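Local coordinates for galactose mutarotase-like protein (Clostridium acetobutylicum, PDB 3OS7) that probably binds carbohydrate and may interconvert the anomers of aldose sugars as an aldose 1-epimerase, at residues N200-I205 with Q230-E235; D208-Q213 with I245-S250; R216-G221 with I306-N311; Y285-N290 with C299-T304. All blocks are in the same frame, centred on the assembly; numbering follows the deposited sequence. Where two conformers were deposited one is given.

Interaction 1: residues N200-I205 with Q230-E235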
loop_
_atom_site.group_PDB
_atom_site.type_symbol
_atom_site.label_atom_id
_atom_site.label_comp_id
_atom_site.label_asym_id
_atom_site.label_seq_id
_atom_site.Cartn_x
_atom_site.Cartn_y
_atom_site.Cartn_z
ATOM N N ASN A 200 12.010 13.915 -14.644
ATOM C CA ASN A 200 10.829 14.597 -15.139
ATOM C C ASN A 200 9.622 14.456 -14.213
ATOM O O ASN A 200 8.594 15.071 -14.466
ATOM C CB ASN A 200 10.442 14.090 -16.514
ATOM C CG ASN A 200 11.484 14.411 -17.540
ATOM O OD1 ASN A 200 12.379 15.197 -17.259
ATOM N ND2 ASN A 200 11.413 13.774 -18.705
ATOM N N CYS A 201 9.736 13.628 -13.177
ATOM C CA CYS A 201 8.582 13.316 -12.339
ATOM C C CYS A 201 8.564 14.119 -11.046
ATOM O O CYS A 201 9.572 14.195 -10.353
ATOM C CB CYS A 201 8.538 11.846 -12.007
ATOM S SG CYS A 201 8.170 10.830 -13.457
ATOM N N ARG A 202 7.389 14.673 -10.721
ATOM C CA ARG A 202 7.182 15.379 -9.457
ATOM C C ARG A 202 6.113 14.666 -8.649
ATOM O O ARG A 202 5.082 14.278 -9.201
ATOM C CB ARG A 202 6.710 16.793 -9.691
ATOM C CG ARG A 202 7.595 17.627 -10.592
ATOM C CD ARG A 202 8.819 18.048 -9.872
ATOM N NE ARG A 202 9.420 19.228 -10.479
ATOM C CZ ARG A 202 10.218 20.069 -9.830
ATOM N NH1 ARG A 202 10.514 19.862 -8.537
ATOM N NH2 ARG A 202 10.706 21.135 -10.466
ATOM N N VAL A 203 6.350 14.522 -7.353
ATOM C CA VAL A 203 5.383 13.878 -6.449
ATOM C C VAL A 203 4.676 14.918 -5.551
ATOM O O VAL A 203 5.329 15.724 -4.905
ATOM C CB VAL A 203 6.027 12.781 -5.582
ATOM C CG1 VAL A 203 4.987 12.227 -4.596
ATOM C CG2 VAL A 203 6.523 11.621 -6.489
ATOM N N LYS A 204 3.337 14.901 -5.559
ATOM C CA LYS A 204 2.525 15.703 -4.623
ATOM C C LYS A 204 1.810 14.764 -3.680
ATOM O O LYS A 204 1.461 13.658 -4.061
ATOM C CB LYS A 204 1.495 16.545 -5.373
ATOM C CG LYS A 204 2.137 17.561 -6.319
ATOM C CD LYS A 204 1.121 18.158 -7.282
ATOM C CE LYS A 204 1.771 19.234 -8.129
ATOM N NZ LYS A 204 0.773 19.952 -8.953
ATOM N N ILE A 205 1.656 15.182 -2.443
ATOM C CA ILE A 205 1.009 14.391 -1.407
ATOM C C ILE A 205 0.235 15.348 -0.511
ATOM O O ILE A 205 0.763 16.385 -0.124
ATOM C CB ILE A 205 2.015 13.632 -0.504
ATOM C CG1 ILE A 205 2.989 12.777 -1.317
ATOM C CG2 ILE A 205 1.256 12.740 0.516
ATOM C CD1 ILE A 205 4.157 12.194 -0.458
ATOM N N GLN A 230 9.636 19.877 1.956
ATOM C CA GLN A 230 8.350 19.223 2.288
ATOM C C GLN A 230 7.173 20.065 1.804
ATOM O O GLN A 230 6.124 19.541 1.441
ATOM C CB GLN A 230 8.237 18.957 3.809
ATOM C CG GLN A 230 9.354 18.112 4.387
ATOM C CD GLN A 230 9.398 18.083 5.892
ATOM O OE1 GLN A 230 8.649 18.769 6.576
ATOM N NE2 GLN A 230 10.314 17.280 6.428
ATOM N N LYS A 231 7.348 21.386 1.775
ATOM C CA LYS A 231 6.288 22.272 1.338
ATOM C C LYS A 231 5.880 22.030 -0.087
ATOM O O LYS A 231 4.731 22.269 -0.448
ATOM C CB LYS A 231 6.716 23.732 1.511
ATOM C CG LYS A 231 6.917 24.088 2.975
ATOM C CD LYS A 231 7.062 25.618 3.170
ATOM C CE LYS A 231 7.530 25.953 4.582
ATOM N NZ LYS A 231 7.809 27.411 4.817
ATOM N N GLU A 232 6.809 21.511 -0.896
ATOM C CA GLU A 232 6.549 21.275 -2.312
ATOM C C GLU A 232 5.565 20.124 -2.547
ATOM O O GLU A 232 4.943 20.037 -3.603
ATOM C CB GLU A 232 7.845 20.957 -3.050
ATOM C CG GLU A 232 8.943 22.077 -3.045
ATOM C CD GLU A 232 10.340 21.524 -3.543
ATOM O OE1 GLU A 232 10.398 20.709 -4.516
ATOM O OE2 GLU A 232 11.384 21.898 -2.955
ATOM N N TYR A 233 5.417 19.240 -1.576
ATOM C CA TYR A 233 4.396 18.204 -1.721
ATOM C C TYR A 233 2.995 18.794 -1.930
ATOM O O TYR A 233 2.158 18.142 -2.525
ATOM C CB TYR A 233 4.387 17.222 -0.550
ATOM C CG TYR A 233 5.568 16.292 -0.475
ATOM C CD1 TYR A 233 5.819 15.361 -1.486
ATOM C CD2 TYR A 233 6.409 16.303 0.632
ATOM C CE1 TYR A 233 6.881 14.498 -1.397
ATOM C CE2 TYR A 233 7.494 15.435 0.715
ATOM C CZ TYR A 233 7.711 14.540 -0.294
ATOM O OH TYR A 233 8.766 13.660 -0.237
ATOM N N LEU A 234 2.753 20.000 -1.402
ATOM C CA LEU A 234 1.460 20.679 -1.500
ATOM C C LEU A 234 1.399 21.725 -2.620
ATOM O O LEU A 234 0.325 22.299 -2.872
ATOM C CB LEU A 234 1.144 21.362 -0.194
ATOM C CG LEU A 234 0.905 20.470 1.020
ATOM C CD1 LEU A 234 0.933 21.345 2.333
ATOM C CD2 LEU A 234 -0.382 19.658 0.879
ATOM N N GLU A 235 2.523 21.969 -3.280
ATOM C CA GLU A 235 2.581 23.023 -4.313
ATOM C C GLU A 235 3.021 22.444 -5.638
ATOM O O GLU A 235 2.200 21.847 -6.296
ATOM C CB GLU A 235 3.420 24.210 -3.859
ATOM C CG GLU A 235 2.748 25.005 -2.716
ATOM C CD GLU A 235 1.341 25.529 -3.041
ATOM O OE1 GLU A 235 1.088 25.970 -4.184
ATOM O OE2 GLU A 235 0.481 25.517 -2.130
HETATM O O HOH W 1 -0.437 21.315 -6.468
#
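Glu232, at the start of the contact, brings OE1 to 4.1 Å from Arg202 NH1, a loose and doubtful approach of opposite charges, since the arginine is modelled in two positions. Tyr233 carries most of the contact. Its ring lies alongside the Ile205 side chain, both pointing the same way, and CD1 of Ile205 sits over one ring face, 4.1 Å from the centroid, in a CH-pi contact. With chi1 at -54°, Ile205 CG1 is anti to its carbonyl carbon and only 3.8 Å from Tyr233 CD1. The backbone O of Tyr233 accepts a hydrogen bond from Ile205 N at 3.0 Å. Leu234 adds its CD2 methyl, 3.6 Å from Ile205 O. At Glu235 the backbone O is bridged by a water to Lys204 NZ; this ammonium also forms a salt bridge with Glu267 on the neighbouring strand 263-268. The helical turn of 230-234 is thus fastened to strand 201-213 by one direct backbone bond, with an aromatic-aliphatic patch on the buried side and hydrated, charged groups toward the surface.

Interaction 2: residues D208-Q213 with I245-S250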
loop_
_atom_site.group_PDB
_atom_site.type_symbol
_atom_site.label_atom_id
_atom_site.label_comp_id
_atom_site.label_asym_id
_atom_site.label_seq_id
_atom_site.Cartn_x
_atom_site.Cartn_y
_atom_site.Cartn_z
ATOM N N ASP A 208 -0.347 16.801 6.029
ATOM C CA ASP A 208 -0.735 17.679 7.118
ATOM C C ASP A 208 0.528 18.059 7.891
ATOM O O ASP A 208 1.076 19.132 7.667
ATOM C CB ASP A 208 -1.757 16.945 8.004
ATOM C CG ASP A 208 -2.360 17.832 9.083
ATOM O OD1 ASP A 208 -2.042 19.042 9.140
ATOM O OD2 ASP A 208 -3.191 17.297 9.851
ATOM N N LYS A 209 1.042 17.151 8.727
ATOM C CA LYS A 209 2.257 17.406 9.486
ATOM C C LYS A 209 3.317 16.350 9.187
ATOM O O LYS A 209 3.008 15.216 8.795
ATOM C CB LYS A 209 1.966 17.436 11.009
ATOM C CG LYS A 209 0.982 18.536 11.413
ATOM C CD LYS A 209 0.937 18.738 12.891
ATOM C CE LYS A 209 0.028 17.735 13.548
ATOM N NZ LYS A 209 0.112 17.800 15.036
ATOM N N PHE A 210 4.565 16.757 9.355
ATOM C CA PHE A 210 5.710 15.862 9.363
ATOM C C PHE A 210 5.927 15.306 10.783
ATOM O O PHE A 210 5.827 16.054 11.761
ATOM C CB PHE A 210 6.923 16.667 8.918
ATOM C CG PHE A 210 8.217 15.922 9.012
ATOM C CD1 PHE A 210 8.484 14.897 8.145
ATOM C CD2 PHE A 210 9.164 16.255 9.981
ATOM C CE1 PHE A 210 9.663 14.210 8.196
ATOM C CE2 PHE A 210 10.367 15.558 10.053
ATOM C CZ PHE A 210 10.613 14.520 9.138
ATOM N N TRP A 211 6.286 14.024 10.886
ATOM C CA TRP A 211 6.501 13.345 12.181
ATOM C C TRP A 211 7.944 12.866 12.232
ATOM O O TRP A 211 8.385 12.064 11.385
ATOM C CB TRP A 211 5.512 12.192 12.349
ATOM C CG TRP A 211 4.122 12.697 12.441
ATOM C CD1 TRP A 211 3.321 13.109 11.398
ATOM C CD2 TRP A 211 3.363 12.908 13.629
ATOM N NE1 TRP A 211 2.115 13.549 11.866
ATOM C CE2 TRP A 211 2.102 13.440 13.230
ATOM C CE3 TRP A 211 3.610 12.696 14.998
ATOM C CZ2 TRP A 211 1.116 13.763 14.132
ATOM C CZ3 TRP A 211 2.584 13.008 15.918
ATOM C CH2 TRP A 211 1.365 13.535 15.475
ATOM N N LYS A 212 8.694 13.411 13.185
ATOM C CA LYS A 212 10.089 13.070 13.341
ATOM C C LYS A 212 10.239 11.614 13.764
ATOM O O LYS A 212 9.473 11.109 14.589
ATOM C CB LYS A 212 10.719 13.974 14.407
ATOM C CG LYS A 212 12.243 13.860 14.582
ATOM C CD LYS A 212 12.749 14.919 15.605
ATOM C CE LYS A 212 14.208 14.663 16.044
ATOM N NZ LYS A 212 14.839 15.839 16.718
ATOM N N GLN A 213 11.258 10.975 13.218
ATOM C CA GLN A 213 11.668 9.641 13.628
ATOM C C GLN A 213 13.057 9.638 14.299
ATOM O O GLN A 213 13.912 10.454 13.968
ATOM C CB GLN A 213 11.662 8.707 12.418
ATOM C CG GLN A 213 10.234 8.388 11.928
ATOM C CD GLN A 213 10.223 7.688 10.607
ATOM O OE1 GLN A 213 10.141 8.332 9.569
ATOM N NE2 GLN A 213 10.358 6.345 10.630
ATOM N N ILE A 245 14.989 9.851 0.171
ATOM C CA ILE A 245 13.808 10.343 0.888
ATOM C C ILE A 245 13.298 9.190 1.706
ATOM O O ILE A 245 13.159 8.090 1.192
ATOM C CB ILE A 245 12.691 10.798 -0.091
ATOM C CG1 ILE A 245 13.120 12.073 -0.813
ATOM C CG2 ILE A 245 11.356 11.038 0.704
ATOM C CD1 ILE A 245 12.266 12.493 -2.030
ATOM N N GLU A 246 13.041 9.444 2.986
ATOM C CA GLU A 246 12.374 8.472 3.871
ATOM C C GLU A 246 11.668 9.293 4.931
ATOM O O GLU A 246 12.310 9.790 5.859
ATOM C CB GLU A 246 13.361 7.472 4.501
ATOM C CG GLU A 246 12.667 6.384 5.318
ATOM C CD GLU A 246 13.622 5.348 5.947
ATOM O OE1 GLU A 246 14.822 5.318 5.594
ATOM O OE2 GLU A 246 13.139 4.562 6.795
ATOM N N SER A 247 10.355 9.491 4.762
ATOM C CA SER A 247 9.639 10.449 5.603
ATOM C C SER A 247 8.271 9.948 6.015
ATOM O O SER A 247 7.588 9.273 5.257
ATOM C CB SER A 247 9.445 11.742 4.831
ATOM O OG SER A 247 10.680 12.373 4.532
ATOM N N LEU A 248 7.830 10.375 7.199
ATOM C CA LEU A 248 6.505 10.045 7.711
ATOM C C LEU A 248 5.655 11.318 7.833
ATOM O O LEU A 248 6.070 12.276 8.513
ATOM C CB LEU A 248 6.646 9.393 9.078
ATOM C CG LEU A 248 5.381 9.137 9.869
ATOM C CD1 LEU A 248 4.414 8.167 9.151
ATOM C CD2 LEU A 248 5.754 8.642 11.286
ATOM N N PHE A 249 4.473 11.306 7.215
ATOM C CA PHE A 249 3.523 12.415 7.320
ATOM C C PHE A 249 2.177 11.946 7.800
ATOM O O PHE A 249 1.779 10.809 7.532
ATOM C CB PHE A 249 3.326 13.047 5.941
ATOM C CG PHE A 249 4.571 13.683 5.374
ATOM C CD1 PHE A 249 5.003 14.946 5.820
ATOM C CD2 PHE A 249 5.320 13.017 4.439
ATOM C CE1 PHE A 249 6.156 15.527 5.299
ATOM C CE2 PHE A 249 6.457 13.589 3.913
ATOM C CZ PHE A 249 6.884 14.846 4.353
ATOM N N SER A 250 1.444 12.815 8.483
ATOM C CA SER A 250 -0.010 12.655 8.534
ATOM C C SER A 250 -0.641 13.219 7.262
ATOM O O SER A 250 -0.050 14.049 6.585
ATOM C CB SER A 250 -0.596 13.294 9.786
ATOM O OG SER A 250 -0.103 14.597 9.990
HETATM O O HOH W 2 -1.572 15.777 11.693
HETATM O O HOH W 3 9.797 10.997 9.253
HETATM O O HOH W 4 10.254 4.789 7.871
#
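Trp211 points the edge of its indole at Ser250: NE1 donates to OG at 3.1 Å, the hydroxyl oxygen lying in the ring plane and the bond nearly straight at 175°. Ser250 OG occupies the crowded position between its own backbone N and carbonyl carbon (chi1 48°), and there it also accepts from Lys209 N at 3.1 Å, so two N-H groups grip this one hydroxyl oxygen. On the same side of the strands, the CB of Trp211 rests against Leu248 CD2 at 3.7 Å, and the side chain of Gln213 crosses that of Leu248 at about a right angle. A water ties Gln213 OE1 to Trp211 O and Leu248 N, while Gln213 NE2 donates to Asn217 O. Phe210 and Phe249 occupy the other side, their planes inclined at 59°; Phe249 CE1 approaches the edge of the Phe210 ring, 3.7 Å from CD1. Asp208 N to Ser250 O and Ser250 N to Lys209 O fasten one end of the strand pair, while Trp211 N reaches Leu248 O farther along. Phe210 and Phe249 form a non-hydrogen-bonded antiparallel pair, joining strands 201-213 and 246-256 in the antiparallel beta framework of the galactose mutarotase-like fold.

Interaction 3: residues R216-G221 with I306-N311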
loop_
_atom_site.group_PDB
_atom_site.type_symbol
_atom_site.label_atom_id
_atom_site.label_comp_id
_atom_site.label_asym_id
_atom_site.label_seq_id
_atom_site.Cartn_x
_atom_site.Cartn_y
_atom_site.Cartn_z
ATOM N N ARG A 216 16.090 4.545 15.509
ATOM C CA ARG A 216 15.498 3.226 15.212
ATOM C C ARG A 216 14.292 3.310 14.276
ATOM O O ARG A 216 13.579 2.340 14.059
ATOM C CB ARG A 216 15.131 2.537 16.522
ATOM C CG ARG A 216 16.350 2.146 17.337
ATOM C CD ARG A 216 15.981 1.602 18.687
ATOM N NE ARG A 216 15.159 0.408 18.546
ATOM C CZ ARG A 216 14.213 0.019 19.394
ATOM N NH1 ARG A 216 13.918 0.721 20.485
ATOM N NH2 ARG A 216 13.549 -1.101 19.147
ATOM N N ASN A 217 14.086 4.483 13.690
ATOM C CA ASN A 217 12.963 4.763 12.816
ATOM C C ASN A 217 11.580 4.711 13.463
ATOM O O ASN A 217 10.590 4.597 12.764
ATOM C CB ASN A 217 13.030 3.932 11.519
ATOM C CG ASN A 217 14.166 4.386 10.603
ATOM O OD1 ASN A 217 14.579 5.535 10.645
ATOM N ND2 ASN A 217 14.659 3.491 9.785
ATOM N N LEU A 218 11.539 4.872 14.783
ATOM C CA LEU A 218 10.301 4.973 15.566
ATOM C C LEU A 218 9.974 6.459 15.752
ATOM O O LEU A 218 10.878 7.273 15.922
ATOM C CB LEU A 218 10.476 4.302 16.926
ATOM C CG LEU A 218 10.877 2.826 16.850
ATOM C CD1 LEU A 218 11.401 2.313 18.219
ATOM C CD2 LEU A 218 9.728 2.025 16.354
ATOM N N PRO A 219 8.683 6.815 15.711
ATOM C CA PRO A 219 8.359 8.230 15.928
ATOM C C PRO A 219 8.727 8.699 17.294
ATOM O O PRO A 219 8.563 7.961 18.290
ATOM C CB PRO A 219 6.836 8.292 15.778
ATOM C CG PRO A 219 6.441 6.996 15.166
ATOM C CD PRO A 219 7.484 5.998 15.477
ATOM N N THR A 220 9.195 9.943 17.370
ATOM C CA THR A 220 9.419 10.568 18.672
ATOM C C THR A 220 8.130 11.021 19.303
ATOM O O THR A 220 8.080 11.259 20.512
ATOM C CB THR A 220 10.363 11.767 18.585
ATOM O OG1 THR A 220 9.713 12.832 17.890
ATOM C CG2 THR A 220 11.631 11.397 17.868
ATOM N N GLY A 221 7.102 11.186 18.483
ATOM C CA GLY A 221 5.837 11.760 18.944
ATOM C C GLY A 221 5.694 13.242 18.651
ATOM O O GLY A 221 4.613 13.797 18.829
ATOM N N ILE A 306 -0.166 5.894 12.727
ATOM C CA ILE A 306 1.219 6.251 12.794
ATOM C C ILE A 306 2.087 4.988 12.956
ATOM O O ILE A 306 1.627 3.938 13.431
ATOM C CB ILE A 306 1.459 7.283 13.939
ATOM C CG1 ILE A 306 2.786 7.999 13.759
ATOM C CG2 ILE A 306 1.347 6.634 15.345
ATOM C CD1 ILE A 306 2.928 9.178 14.703
ATOM N N ILE A 307 3.339 5.092 12.547
ATOM C CA ILE A 307 4.313 4.051 12.822
ATOM C C ILE A 307 4.318 3.778 14.333
ATOM O O ILE A 307 4.269 4.721 15.124
ATOM C CB ILE A 307 5.725 4.476 12.398
ATOM C CG1 ILE A 307 5.800 4.680 10.887
ATOM C CG2 ILE A 307 6.774 3.408 12.860
ATOM C CD1 ILE A 307 7.205 5.116 10.394
ATOM N N ASN A 308 4.353 2.502 14.716
ATOM C CA ASN A 308 4.427 2.079 16.136
ATOM C C ASN A 308 3.185 2.524 16.934
ATOM O O ASN A 308 3.292 2.740 18.109
ATOM C CB ASN A 308 5.717 2.634 16.764
ATOM C CG ASN A 308 6.089 1.982 18.116
ATOM O OD1 ASN A 308 5.880 0.794 18.339
ATOM N ND2 ASN A 308 6.710 2.769 18.989
ATOM N N SER A 309 2.035 2.676 16.268
ATOM C CA SER A 309 0.829 3.260 16.875
ATOM C C SER A 309 0.375 2.608 18.203
ATOM O O SER A 309 -0.079 3.317 19.085
ATOM C CB SER A 309 -0.358 3.264 15.896
ATOM O OG SER A 309 -0.855 1.964 15.608
ATOM N N PRO A 310 0.505 1.282 18.365
ATOM C CA PRO A 310 0.092 0.716 19.645
ATOM C C PRO A 310 0.899 1.197 20.852
ATOM O O PRO A 310 0.441 1.064 21.982
ATOM C CB PRO A 310 0.304 -0.790 19.437
ATOM C CG PRO A 310 0.342 -0.971 18.006
ATOM C CD PRO A 310 0.969 0.231 17.457
ATOM N N ASN A 311 2.089 1.754 20.622
ATOM C CA ASN A 311 2.972 2.158 21.712
ATOM C C ASN A 311 3.147 3.664 21.936
ATOM O O ASN A 311 3.844 4.041 22.862
ATOM C CB ASN A 311 4.369 1.547 21.477
ATOM C CG ASN A 311 4.415 0.049 21.733
ATOM O OD1 ASN A 311 3.903 -0.436 22.767
ATOM N ND2 ASN A 311 5.073 -0.692 20.826
HETATM O O HOH W 5 7.423 5.581 18.994
#
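Asn308, whose CB and CG touch Pro219 and Leu218, has its OD1 gripped twice: it accepts from Asn311 ND2 at 3.0 Å, with the donor tilted 25° from the carbonyl plane, and from the backbone N of Asp84. The other end of the same amide reaches across through one water, which accepts from Asn308 ND2 at 2.9 Å and donates to Pro219 O at 2.7 Å. With all these partners, the Asn308 amide is fixed in rotation. Its CG lies anti to the backbone N (chi1 -165°), and Leu218 CD2 comes up to this carbon at 4.0 Å, the two side chains crossing obliquely. Pro219 is the centre of the apolar contact. Its CD meets Ile307 CG2 at 3.7 Å, and its CG meets Ile306 CG1 at 4.0 Å. The same CG also comes to 3.1 Å from the backbone O of Ile307, a close carbon-to-oxygen approach rather than a hydrogen bond. Ile306 adds its CD1 beside Pro219 CB, while Ile307 CG2 extends to the backbone O of Asn217. The isoleucines open a type II turn from Ile306 to Ser309, which presents three successive side chains, those of Ile306, Ile307 and Asn308, to the loop that leads into strand 219-220. Behind them, Ile306 packs on Trp211 and both isoleucines on Leu248. No direct hydrogen bond joins 216-221 to 306-311: the two segments are held by the fit of a proline ring against aliphatic groups and by a single bridging water, while the amide that holds this water is itself fixed by Asn311 and Asp84.

Interaction 4: residues Y285-N290 with C299-T304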
loop_
_atom_site.group_PDB
_atom_site.type_symbol
_atom_site.label_atom_id
_atom_site.label_comp_id
_atom_site.label_asym_id
_atom_site.label_seq_id
_atom_site.Cartn_x
_atom_site.Cartn_y
_atom_site.Cartn_z
ATOM N N TYR A 285 -2.051 8.381 7.728
ATOM C CA TYR A 285 -0.613 8.606 7.705
ATOM C C TYR A 285 -0.044 8.029 6.416
ATOM O O TYR A 285 -0.716 7.271 5.719
ATOM C CB TYR A 285 0.103 7.957 8.911
ATOM C CG TYR A 285 -0.122 8.692 10.192
ATOM C CD1 TYR A 285 -1.259 8.433 10.978
ATOM C CD2 TYR A 285 0.769 9.667 10.626
ATOM C CE1 TYR A 285 -1.489 9.149 12.151
ATOM C CE2 TYR A 285 0.560 10.361 11.819
ATOM C CZ TYR A 285 -0.569 10.107 12.573
ATOM O OH TYR A 285 -0.775 10.819 13.751
ATOM N N LEU A 286 1.176 8.444 6.087
ATOM C CA LEU A 286 1.811 7.979 4.871
ATOM C C LEU A 286 3.307 8.075 5.023
ATOM O O LEU A 286 3.826 9.058 5.588
ATOM C CB LEU A 286 1.334 8.829 3.699
ATOM C CG LEU A 286 1.906 8.515 2.320
ATOM C CD1 LEU A 286 0.857 8.802 1.281
ATOM C CD2 LEU A 286 3.184 9.306 2.035
ATOM N N VAL A 287 3.979 7.035 4.533
ATOM C CA VAL A 287 5.434 6.991 4.462
ATOM C C VAL A 287 5.792 7.093 2.991
ATOM O O VAL A 287 5.181 6.449 2.147
ATOM C CB VAL A 287 6.026 5.720 5.090
ATOM C CG1 VAL A 287 7.517 5.553 4.701
ATOM C CG2 VAL A 287 5.810 5.742 6.605
ATOM N N ILE A 288 6.738 7.975 2.676
ATOM C CA ILE A 288 7.305 8.023 1.347
ATOM C C ILE A 288 8.761 7.580 1.505
ATOM O O ILE A 288 9.485 8.083 2.363
ATOM C CB ILE A 288 7.181 9.393 0.647
ATOM C CG1 ILE A 288 7.894 9.345 -0.719
ATOM C CG2 ILE A 288 7.671 10.579 1.543
ATOM C CD1 ILE A 288 7.628 10.500 -1.619
ATOM N N TRP A 289 9.170 6.630 0.680
ATOM C CA TRP A 289 10.503 6.060 0.725
ATOM C C TRP A 289 10.902 5.736 -0.707
ATOM O O TRP A 289 10.201 4.976 -1.368
ATOM C CB TRP A 289 10.505 4.797 1.574
ATOM C CG TRP A 289 11.784 4.003 1.520
ATOM C CD1 TRP A 289 12.965 4.303 2.131
ATOM C CD2 TRP A 289 11.990 2.744 0.841
ATOM N NE1 TRP A 289 13.899 3.314 1.866
ATOM C CE2 TRP A 289 13.317 2.349 1.083
ATOM C CE3 TRP A 289 11.179 1.928 0.026
ATOM C CZ2 TRP A 289 13.855 1.167 0.552
ATOM C CZ3 TRP A 289 11.717 0.763 -0.497
ATOM C CH2 TRP A 289 13.041 0.402 -0.237
ATOM N N ASN A 290 11.996 6.316 -1.186
ATOM C CA ASN A 290 12.370 6.128 -2.593
ATOM C C ASN A 290 13.607 5.232 -2.810
ATOM O O ASN A 290 14.163 5.269 -3.891
ATOM C CB ASN A 290 12.577 7.471 -3.284
ATOM C CG ASN A 290 13.777 8.240 -2.735
ATOM O OD1 ASN A 290 14.410 7.806 -1.765
ATOM N ND2 ASN A 290 14.085 9.397 -3.346
ATOM N N CYS A 299 8.265 4.300 -3.323
ATOM C CA CYS A 299 7.140 3.819 -2.540
ATOM C C CYS A 299 6.363 4.935 -1.846
ATOM O O CYS A 299 6.925 5.812 -1.174
ATOM C CB CYS A 299 7.578 2.808 -1.517
ATOM S SG CYS A 299 8.220 1.278 -2.326
ATOM N N ILE A 300 5.051 4.852 -1.991
ATOM C CA ILE A 300 4.117 5.819 -1.406
ATOM C C ILE A 300 3.128 4.981 -0.614
ATOM O O ILE A 300 2.329 4.239 -1.196
ATOM C CB ILE A 300 3.429 6.664 -2.502
ATOM C CG1 ILE A 300 4.461 7.470 -3.289
ATOM C CG2 ILE A 300 2.396 7.620 -1.848
ATOM C CD1 ILE A 300 3.852 8.241 -4.521
ATOM N N GLU A 301 3.221 5.075 0.714
ATOM C CA GLU A 301 2.764 4.036 1.624
ATOM C C GLU A 301 1.686 4.553 2.596
ATOM O O GLU A 301 2.005 5.020 3.669
ATOM C CB GLU A 301 3.954 3.477 2.394
ATOM C CG GLU A 301 5.197 3.123 1.513
ATOM C CD GLU A 301 6.391 2.615 2.348
ATOM O OE1 GLU A 301 6.182 2.206 3.498
ATOM O OE2 GLU A 301 7.537 2.640 1.866
ATOM N N PRO A 302 0.414 4.427 2.214
ATOM C CA PRO A 302 -0.659 4.838 3.101
ATOM C C PRO A 302 -0.775 3.914 4.295
ATOM O O PRO A 302 -0.506 2.716 4.170
ATOM C CB PRO A 302 -1.893 4.751 2.225
ATOM C CG PRO A 302 -1.577 3.770 1.192
ATOM C CD PRO A 302 -0.108 3.898 0.929
ATOM N N GLN A 303 -1.186 4.480 5.428
ATOM C CA GLN A 303 -1.356 3.728 6.678
ATOM C C GLN A 303 -2.549 4.253 7.445
ATOM O O GLN A 303 -2.813 5.446 7.423
ATOM C CB GLN A 303 -0.105 3.849 7.594
ATOM C CG GLN A 303 1.211 3.613 6.931
ATOM C CD GLN A 303 2.420 3.580 7.865
ATOM O OE1 GLN A 303 3.478 3.101 7.476
ATOM N NE2 GLN A 303 2.270 4.065 9.089
ATOM N N THR A 304 -3.254 3.362 8.145
ATOM C CA THR A 304 -4.349 3.783 9.024
ATOM C C THR A 304 -3.891 4.508 10.279
ATOM O O THR A 304 -4.661 5.219 10.919
ATOM C CB THR A 304 -5.211 2.576 9.453
ATOM O OG1 THR A 304 -4.377 1.601 10.124
ATOM C CG2 THR A 304 -5.864 1.961 8.230
#
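Val287 and Glu301 meet at the middle of the hairpin: CG1 of the valine is 3.8 Å from Glu301 OE1, and the glutamate chain, extended beyond CG, runs past it to bring OE2 to 3.7 Å from Trp289 CB. CG2, the other valine methyl, touches Gln303 OE1 at 3.6 Å. Farther along, Cys299 SG lies at the edge of the Trp289 six-membered ring, 5.0 Å from its centroid and nearest to CE3, in a sulfur-aromatic contact. On the reverse face Leu286 CD1 packs on Ile300 CG2 at 3.7 Å. What positions these groups is the backbone: Tyr285 with Gln303, Val287 with Glu301 and Trp289 with Cys299 are antiparallel hydrogen-bonded pairs, each joined by two bonds, and Leu286 with Pro302 and Ile288 with Ile300 are the non-hydrogen-bonded pairs between them. The bond from Glu301 N to Val287 O is 2.8 Å long. Outside the pair, Gln303 NE2 is held by Ser305 O and the Tyr285 hydroxyl by Val318 O, while the Tyr285 ring meets Trp211 edge-to-face. Bound tartrate near Trp289 and tetraethylene glycol near Tyr285, both probably from the crystallisation liquor, lie close to the face carrying these residues. The segments 285-289 and 299-303 run nearly antiparallel, their N-to-C directions 161° apart. Strand 285-289 hydrogen-bonds on its far side to strand 246-256, and 297-303 to strand 178-189, whose His185 packs against Cys299 and Glu301; on the Leu286 face Tyr277 and Met279 of strand 273-279 pack against Leu286, Ile300 and Pro302.

Overall arrangement
From the N terminus, strand 201-213 opens both interaction 1 and interaction 2. Interaction 1 closes when 230-235 folds back on the start of that strand; interaction 2 closes at 245-250, so the two cross. Segment 216-221 begins the long loop that interaction 3 closes at 306-311, crossing interactions 1 and 2, and the hairpin of interaction 4 nests inside it. Interactions 1 and 2 touch through Tyr233 and Phe249, whereas interactions 1 and 3 are about 12 Å apart at their nearest atoms. Strand 246-256 bridges 201-213 to 285-289, so interactions 2 and 4 continue the same run of strands, with the loops of interactions 1 and 3 packed against it.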